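Local atomic coordinates of dihydrofolate reductase (Schistosoma mansoni, PDB entry 3VCO), a protein that catalyses the NADPH-dependent reduction of dihydrofolate to tetrahydrofolate, a step needed for thymidylate, purine and glycine synthesis. Residues A[25-30]-A[135-140]; A[67-72]-A[129-134]. One frame throughout, in Å; residues are numbered along the deposited sequence.

Interaction 1 (A[25-30]-A[135-140])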
loop_
_atom_site.group_PDB
_atom_site.type_symbol
_atom_site.label_atom_id
_atom_site.label_comp_id
_atom_site.label_asym_id
_atom_site.label_seq_id
_atom_site.Cartn_x
_atom_site.Cartn_y
_atom_site.Cartn_z
ATOM N N VAL A 25 1.056 1.012 -5.448
ATOM C CA VAL A 25 0.423 1.788 -4.428
ATOM C C VAL A 25 -0.787 0.983 -3.970
ATOM O O VAL A 25 -1.574 0.528 -4.800
ATOM C CB VAL A 25 -0.017 3.114 -5.015
ATOM C CG1 VAL A 25 -0.921 3.814 -4.060
ATOM C CG2 VAL A 25 1.216 3.954 -5.306
ATOM N N VAL A 26 -0.933 0.808 -2.656
ATOM C CA VAL A 26 -2.130 0.124 -2.139
ATOM C C VAL A 26 -2.888 1.126 -1.246
ATOM O O VAL A 26 -2.309 1.678 -0.326
ATOM C CB VAL A 26 -1.748 -1.106 -1.286
ATOM C CG1 VAL A 26 -3.022 -1.897 -0.832
ATOM C CG2 VAL A 26 -0.822 -2.002 -2.096
ATOM N N VAL A 27 -4.169 1.319 -1.521
ATOM C CA VAL A 27 -4.935 2.337 -0.819
ATOM C C VAL A 27 -6.425 1.983 -0.856
ATOM O O VAL A 27 -6.894 1.309 -1.805
ATOM C CB VAL A 27 -4.703 3.696 -1.530
ATOM C CG1 VAL A 27 -5.187 3.621 -2.980
ATOM C CG2 VAL A 27 -5.342 4.866 -0.774
ATOM N N ALA A 28 -7.161 2.432 0.167
ATOM C CA ALA A 28 -8.618 2.337 0.206
ATOM C C ALA A 28 -9.140 3.746 0.045
ATOM O O ALA A 28 -8.655 4.671 0.697
ATOM C CB ALA A 28 -9.116 1.731 1.546
ATOM N N VAL A 29 -10.111 3.946 -0.841
ATOM C CA VAL A 29 -10.618 5.297 -1.069
ATOM C C VAL A 29 -12.152 5.351 -1.057
ATOM O O VAL A 29 -12.808 4.401 -1.474
ATOM C CB VAL A 29 -10.078 5.922 -2.372
ATOM C CG1 VAL A 29 -8.568 5.955 -2.342
ATOM C CG2 VAL A 29 -10.604 5.171 -3.641
ATOM N N SER A 30 -12.704 6.429 -0.521
ATOM C CA SER A 30 -14.134 6.677 -0.614
ATOM C C SER A 30 -14.557 7.229 -2.001
ATOM O O SER A 30 -13.733 7.421 -2.908
ATOM C CB SER A 30 -14.542 7.690 0.466
ATOM O OG SER A 30 -13.863 8.914 0.262
ATOM N N ARG A 135 1.740 11.542 2.254
ATOM C CA ARG A 135 3.020 12.009 1.701
ATOM C C ARG A 135 3.761 11.008 0.808
ATOM O O ARG A 135 4.394 11.397 -0.180
ATOM C CB ARG A 135 3.949 12.490 2.797
ATOM C CG ARG A 135 3.812 13.998 3.041
ATOM C CD ARG A 135 4.457 14.404 4.363
ATOM N NE ARG A 135 3.945 13.587 5.455
ATOM C CZ ARG A 135 4.648 13.246 6.528
ATOM N NH1 ARG A 135 5.903 13.666 6.665
ATOM N NH2 ARG A 135 4.091 12.495 7.467
ATOM N N LEU A 136 3.681 9.728 1.152
ATOM C CA LEU A 136 4.322 8.683 0.332
ATOM C C LEU A 136 3.553 8.426 -0.941
ATOM O O LEU A 136 4.137 8.232 -2.011
ATOM C CB LEU A 136 4.450 7.385 1.119
ATOM C CG LEU A 136 5.484 7.332 2.259
ATOM C CD1 LEU A 136 5.735 5.916 2.681
ATOM C CD2 LEU A 136 6.807 7.991 1.871
ATOM N N TYR A 137 2.225 8.374 -0.827
ATOM C CA TYR A 137 1.403 8.248 -2.020
ATOM C C TYR A 137 1.730 9.413 -2.913
ATOM O O TYR A 137 1.816 9.279 -4.114
ATOM C CB TYR A 137 -0.071 8.371 -1.668
ATOM C CG TYR A 137 -0.656 7.199 -0.918
ATOM C CD1 TYR A 137 -0.274 5.904 -1.212
ATOM C CD2 TYR A 137 -1.654 7.397 0.061
ATOM C CE1 TYR A 137 -0.854 4.827 -0.547
ATOM C CE2 TYR A 137 -2.226 6.317 0.744
ATOM C CZ TYR A 137 -1.803 5.039 0.436
ATOM O OH TYR A 137 -2.375 3.959 1.089
ATOM N N LYS A 138 1.839 10.592 -2.329
ATOM C CA LYS A 138 2.010 11.768 -3.180
ATOM C C LYS A 138 3.346 11.664 -3.926
ATOM O O LYS A 138 3.405 11.818 -5.141
ATOM C CB LYS A 138 1.949 13.049 -2.372
ATOM C CG LYS A 138 2.087 14.309 -3.237
ATOM C CD LYS A 138 1.873 15.603 -2.429
ATOM C CE LYS A 138 1.883 16.859 -3.319
ATOM N NZ LYS A 138 3.260 17.205 -3.798
ATOM N N GLU A 139 4.413 11.367 -3.193
ATOM C CA GLU A 139 5.724 11.218 -3.843
ATOM C C GLU A 139 5.742 10.137 -4.884
ATOM O O GLU A 139 6.312 10.320 -5.965
ATOM C CB GLU A 139 6.827 10.975 -2.820
ATOM C CG GLU A 139 7.237 12.289 -2.151
ATOM C CD GLU A 139 8.038 12.061 -0.910
ATOM O OE1 GLU A 139 8.548 10.929 -0.751
ATOM O OE2 GLU A 139 8.152 13.009 -0.096
ATOM N N ALA A 140 5.116 9.005 -4.569
ATOM C CA ALA A 140 5.007 7.916 -5.533
ATOM C C ALA A 140 4.273 8.291 -6.801
ATOM O O ALA A 140 4.639 7.856 -7.894
ATOM C CB ALA A 140 4.325 6.683 -4.864
#
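The aromatic ring of Tyr137 meets the strand with one side and its hydroxyl end. Val25 CG1 and Val27 CG2 approach obliquely from the same side of the ring plane, while the carbonyl oxygen of Val26 sits at the edge, near the plane of the ring. Gly132 packs on the other side, and the rings of Phe165 and Tyr137 meet steeply inclined. The two valines divide the ring between them: Val25 CG1 lies 3.6 Å from Tyr137 CD1, near the root of the side chain, and Val27 CG2 lies 3.7 Å from Tyr137 CZ, near its far end. The first torsion of Tyr137 (chi1 -71°) turns CG away from its own carbonyl carbon, and the ring then spans the gap from helix to strand.

There Tyr137 OH donates to Val26 O over 2.7 Å, with a C=O...donor angle of 140° and the donor tilted 18° from the carbonyl plane. Val27 CB, 3.5 Å from Tyr137 OH, closes in on the same hydroxyl. Strand alternation sets up this grip, since Val25 and Val27 start toward the helix whereas Val26 points its side chain toward Phe129 and Phe52, the latter assigned by similarity to the substrate site, and offers the helix its carbonyl.

Strand 125-130, helix 134-142 and strand 148-156 form a beta-alpha-beta crossover in the dihydrofolate reductase fold, and strand 23-29 lies between these two strands in the sheet. The crossover helix therefore packs on this middle strand, their axes 9.9 Å apart at closest approach. One turn beyond the tyrosine, Ala140 CB extends the apolar contact, 4.2 Å from Val25 CG2. Tyr137 belongs to the NADP-binding region inferred by similarity, and its side chain lies close to that of Ile35.

Interaction 2 (A[67-72]-A[129-134]); sequences VVMGRV and FIIGGY. With SO4 (sulfate ion), chain C.
Val68 uses both of its backbone polar groups to join Phe129 and Ile131: Val68 N donates to Phe129 O over 2.7 Å, and Ile131 N to Val68 O over 2.9 Å. Further along, Gly70 N donates to Gly132 O over 3.0 Å, one residue beyond the acceptor that a regular parallel ladder would offer, so the pairing slips as the second strand gives way to its turn.

Side chains pack beside this ladder. Ile130 CD1 lies 3.6 Å from Val68 CB, the two side chains running side by side. Ile131 has CG1 between its backbone N and carbonyl carbon (chi1 67°), which lays this branch alongside Met69; the 3.5 Å from Ile131 CG1 to Met69 CB is a tight fit. Its other branch, CG2, crosses toward Val67 CG1 at 4.2 Å.

In the next shell, helix 109-116 packs on the face bearing Val68 and Ile130, through Leu109. Helix 46-57 covers the face of Val67 and Phe129, and its Phe52, assigned by similarity to the substrate site, touches Ile131.

In each segment the strand is followed by an N-cap glycine: Gly70 before helix 71-76, Gly133 before helix 134-142. A sulfate, probably from the crystallisation liquor, is bonded at the N-terminus of helix 71-76; Val72 N donates to its O3 over 2.9 Å, and Thr73 N also binds the ion. Parallel strands leading through glycines into two helix N-termini that face the same place are consistent with the NADP pyrophosphate site of the dihydrofolate reductase fold.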
loop_
_atom_site.group_PDB
_atom_site.type_symbol
_atom_site.label_atom_id
_atom_site.label_comp_id
_atom_site.label_asym_id
_atom_site.label_seq_id
_atom_site.Cartn_x
_atom_site.Cartn_y
_atom_site.Cartn_z
ATOM N N VAL A 67 6.941 -3.720 1.794
ATOM C CA VAL A 67 5.841 -2.788 2.038
ATOM C C VAL A 67 6.456 -1.570 2.722
ATOM O O VAL A 67 7.141 -1.699 3.733
ATOM C CB VAL A 67 4.736 -3.355 2.924
ATOM C CG1 VAL A 67 3.944 -4.445 2.136
ATOM C CG2 VAL A 67 5.335 -3.966 4.229
ATOM N N VAL A 68 6.255 -0.414 2.092
ATOM C CA VAL A 68 6.859 0.813 2.525
ATOM C C VAL A 68 5.724 1.710 3.000
ATOM O O VAL A 68 4.684 1.785 2.340
ATOM C CB VAL A 68 7.661 1.470 1.370
ATOM C CG1 VAL A 68 8.384 2.726 1.886
ATOM C CG2 VAL A 68 8.686 0.451 0.731
ATOM N N MET A 69 5.905 2.361 4.152
ATOM C CA MET A 69 4.818 3.130 4.742
ATOM C C MET A 69 5.393 4.222 5.649
ATOM O O MET A 69 6.525 4.095 6.098
ATOM C CB MET A 69 3.936 2.196 5.582
ATOM C CG MET A 69 4.650 1.734 6.857
ATOM S SD MET A 69 3.871 0.340 7.670
ATOM C CE MET A 69 4.942 -0.897 6.951
ATOM N N GLY A 70 4.591 5.271 5.926
ATOM C CA GLY A 70 4.936 6.286 6.929
ATOM C C GLY A 70 4.723 5.750 8.335
ATOM O O GLY A 70 4.131 4.672 8.529
ATOM N N ARG A 71 5.167 6.516 9.330
ATOM C CA ARG A 71 5.013 6.147 10.740
ATOM C C ARG A 71 3.579 6.040 11.219
ATOM O O ARG A 71 3.229 5.119 11.990
ATOM C CB ARG A 71 5.784 7.126 11.642
ATOM C CG ARG A 71 5.590 6.831 13.141
ATOM C CD ARG A 71 6.594 7.527 14.078
ATOM N NE ARG A 71 6.422 6.993 15.443
ATOM C CZ ARG A 71 7.153 7.329 16.497
ATOM N NH1 ARG A 71 8.110 8.231 16.380
ATOM N NH2 ARG A 71 6.910 6.776 17.683
ATOM N N VAL A 72 2.734 6.959 10.778
ATOM C CA VAL A 72 1.364 6.926 11.273
ATOM C C VAL A 72 0.662 5.705 10.702
ATOM O O VAL A 72 -0.129 5.069 11.395
ATOM C CB VAL A 72 0.549 8.217 10.988
ATOM C CG1 VAL A 72 -0.892 8.044 11.471
ATOM C CG2 VAL A 72 1.201 9.433 11.670
ATOM N N PHE A 129 5.566 -2.267 -2.533
ATOM C CA PHE A 129 4.231 -1.680 -2.332
ATOM C C PHE A 129 4.376 -0.493 -1.384
ATOM O O PHE A 129 5.020 -0.629 -0.348
ATOM C CB PHE A 129 3.261 -2.731 -1.770
ATOM C CG PHE A 129 3.048 -3.910 -2.721
ATOM C CD1 PHE A 129 1.957 -3.946 -3.568
ATOM C CD2 PHE A 129 4.011 -4.916 -2.833
ATOM C CE1 PHE A 129 1.795 -4.965 -4.469
ATOM C CE2 PHE A 129 3.865 -5.960 -3.736
ATOM C CZ PHE A 129 2.768 -5.989 -4.584
ATOM N N ILE A 130 3.771 0.641 -1.744
ATOM C CA ILE A 130 3.642 1.784 -0.868
ATOM C C ILE A 130 2.222 1.736 -0.271
ATOM O O ILE A 130 1.230 1.844 -1.004
ATOM C CB ILE A 130 3.777 3.087 -1.670
ATOM C CG1 ILE A 130 5.114 3.136 -2.420
ATOM C CG2 ILE A 130 3.582 4.321 -0.771
ATOM C CD1 ILE A 130 6.306 3.116 -1.528
ATOM N N ILE A 131 2.125 1.583 1.050
ATOM C CA ILE A 131 0.831 1.288 1.656
ATOM C C ILE A 131 0.276 2.469 2.409
ATOM O O ILE A 131 -0.715 2.382 3.130
ATOM C CB ILE A 131 0.874 0.028 2.514
ATOM C CG1 ILE A 131 1.744 0.243 3.743
ATOM C CG2 ILE A 131 1.395 -1.172 1.627
ATOM C CD1 ILE A 131 1.595 -0.838 4.750
ATOM N N GLY A 132 0.933 3.587 2.247
ATOM C CA GLY A 132 0.336 4.752 2.815
ATOM C C GLY A 132 1.250 5.573 3.611
ATOM O O GLY A 132 2.403 5.204 3.874
ATOM N N GLY A 133 0.603 6.622 4.103
ATOM C CA GLY A 133 1.127 7.943 4.088
ATOM C C GLY A 133 0.542 8.648 2.883
ATOM O O GLY A 133 0.826 8.298 1.749
ATOM N N TYR A 134 -0.288 9.650 3.118
ATOM C CA TYR A 134 -0.551 10.630 2.071
ATOM C C TYR A 134 0.767 11.133 1.445
ATOM O O TYR A 134 0.880 11.177 0.251
ATOM C CB TYR A 134 -1.353 11.847 2.603
ATOM C CG TYR A 134 -1.385 12.957 1.568
ATOM C CD1 TYR A 134 -0.469 14.017 1.614
ATOM C CD2 TYR A 134 -2.299 12.923 0.513
ATOM C CE1 TYR A 134 -0.481 15.033 0.658
ATOM C CE2 TYR A 134 -2.315 13.931 -0.452
ATOM C CZ TYR A 134 -1.401 14.989 -0.373
ATOM O OH TYR A 134 -1.396 15.996 -1.324
HETATM S S SO4 C . 2.182 8.435 7.504
HETATM O O1 SO4 C . 2.783 8.919 6.250
HETATM O O2 SO4 C . 1.907 7.002 7.493
HETATM O O3 SO4 C . 3.134 8.766 8.568
HETATM O O4 SO4 C . 0.894 9.110 7.738
#

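Overall arrangement
Interactions 1 and 2 are both buried near the middle of the chain and share the central sheet, in which strand 125-130 lies between strands 23-29 and 64-70. Interaction 1 packs a helix on the sheet through one aromatic side chain and valines; interaction 2 joins two strands edge to edge by backbone bonds and reaches a more open, anion-binding end. They meet directly. A probable hydrogen bond of 2.9 Å links Val26 N to Ile130 O, and Tyr137 OH also lies 3.1 Å from Ile131 O, a probable second acceptor that would compete for its one proton. Leu136 CD1 packs against the backbone of Met69. Residues 131-133 connect strand 125-130 to helix 134-142 along the chain.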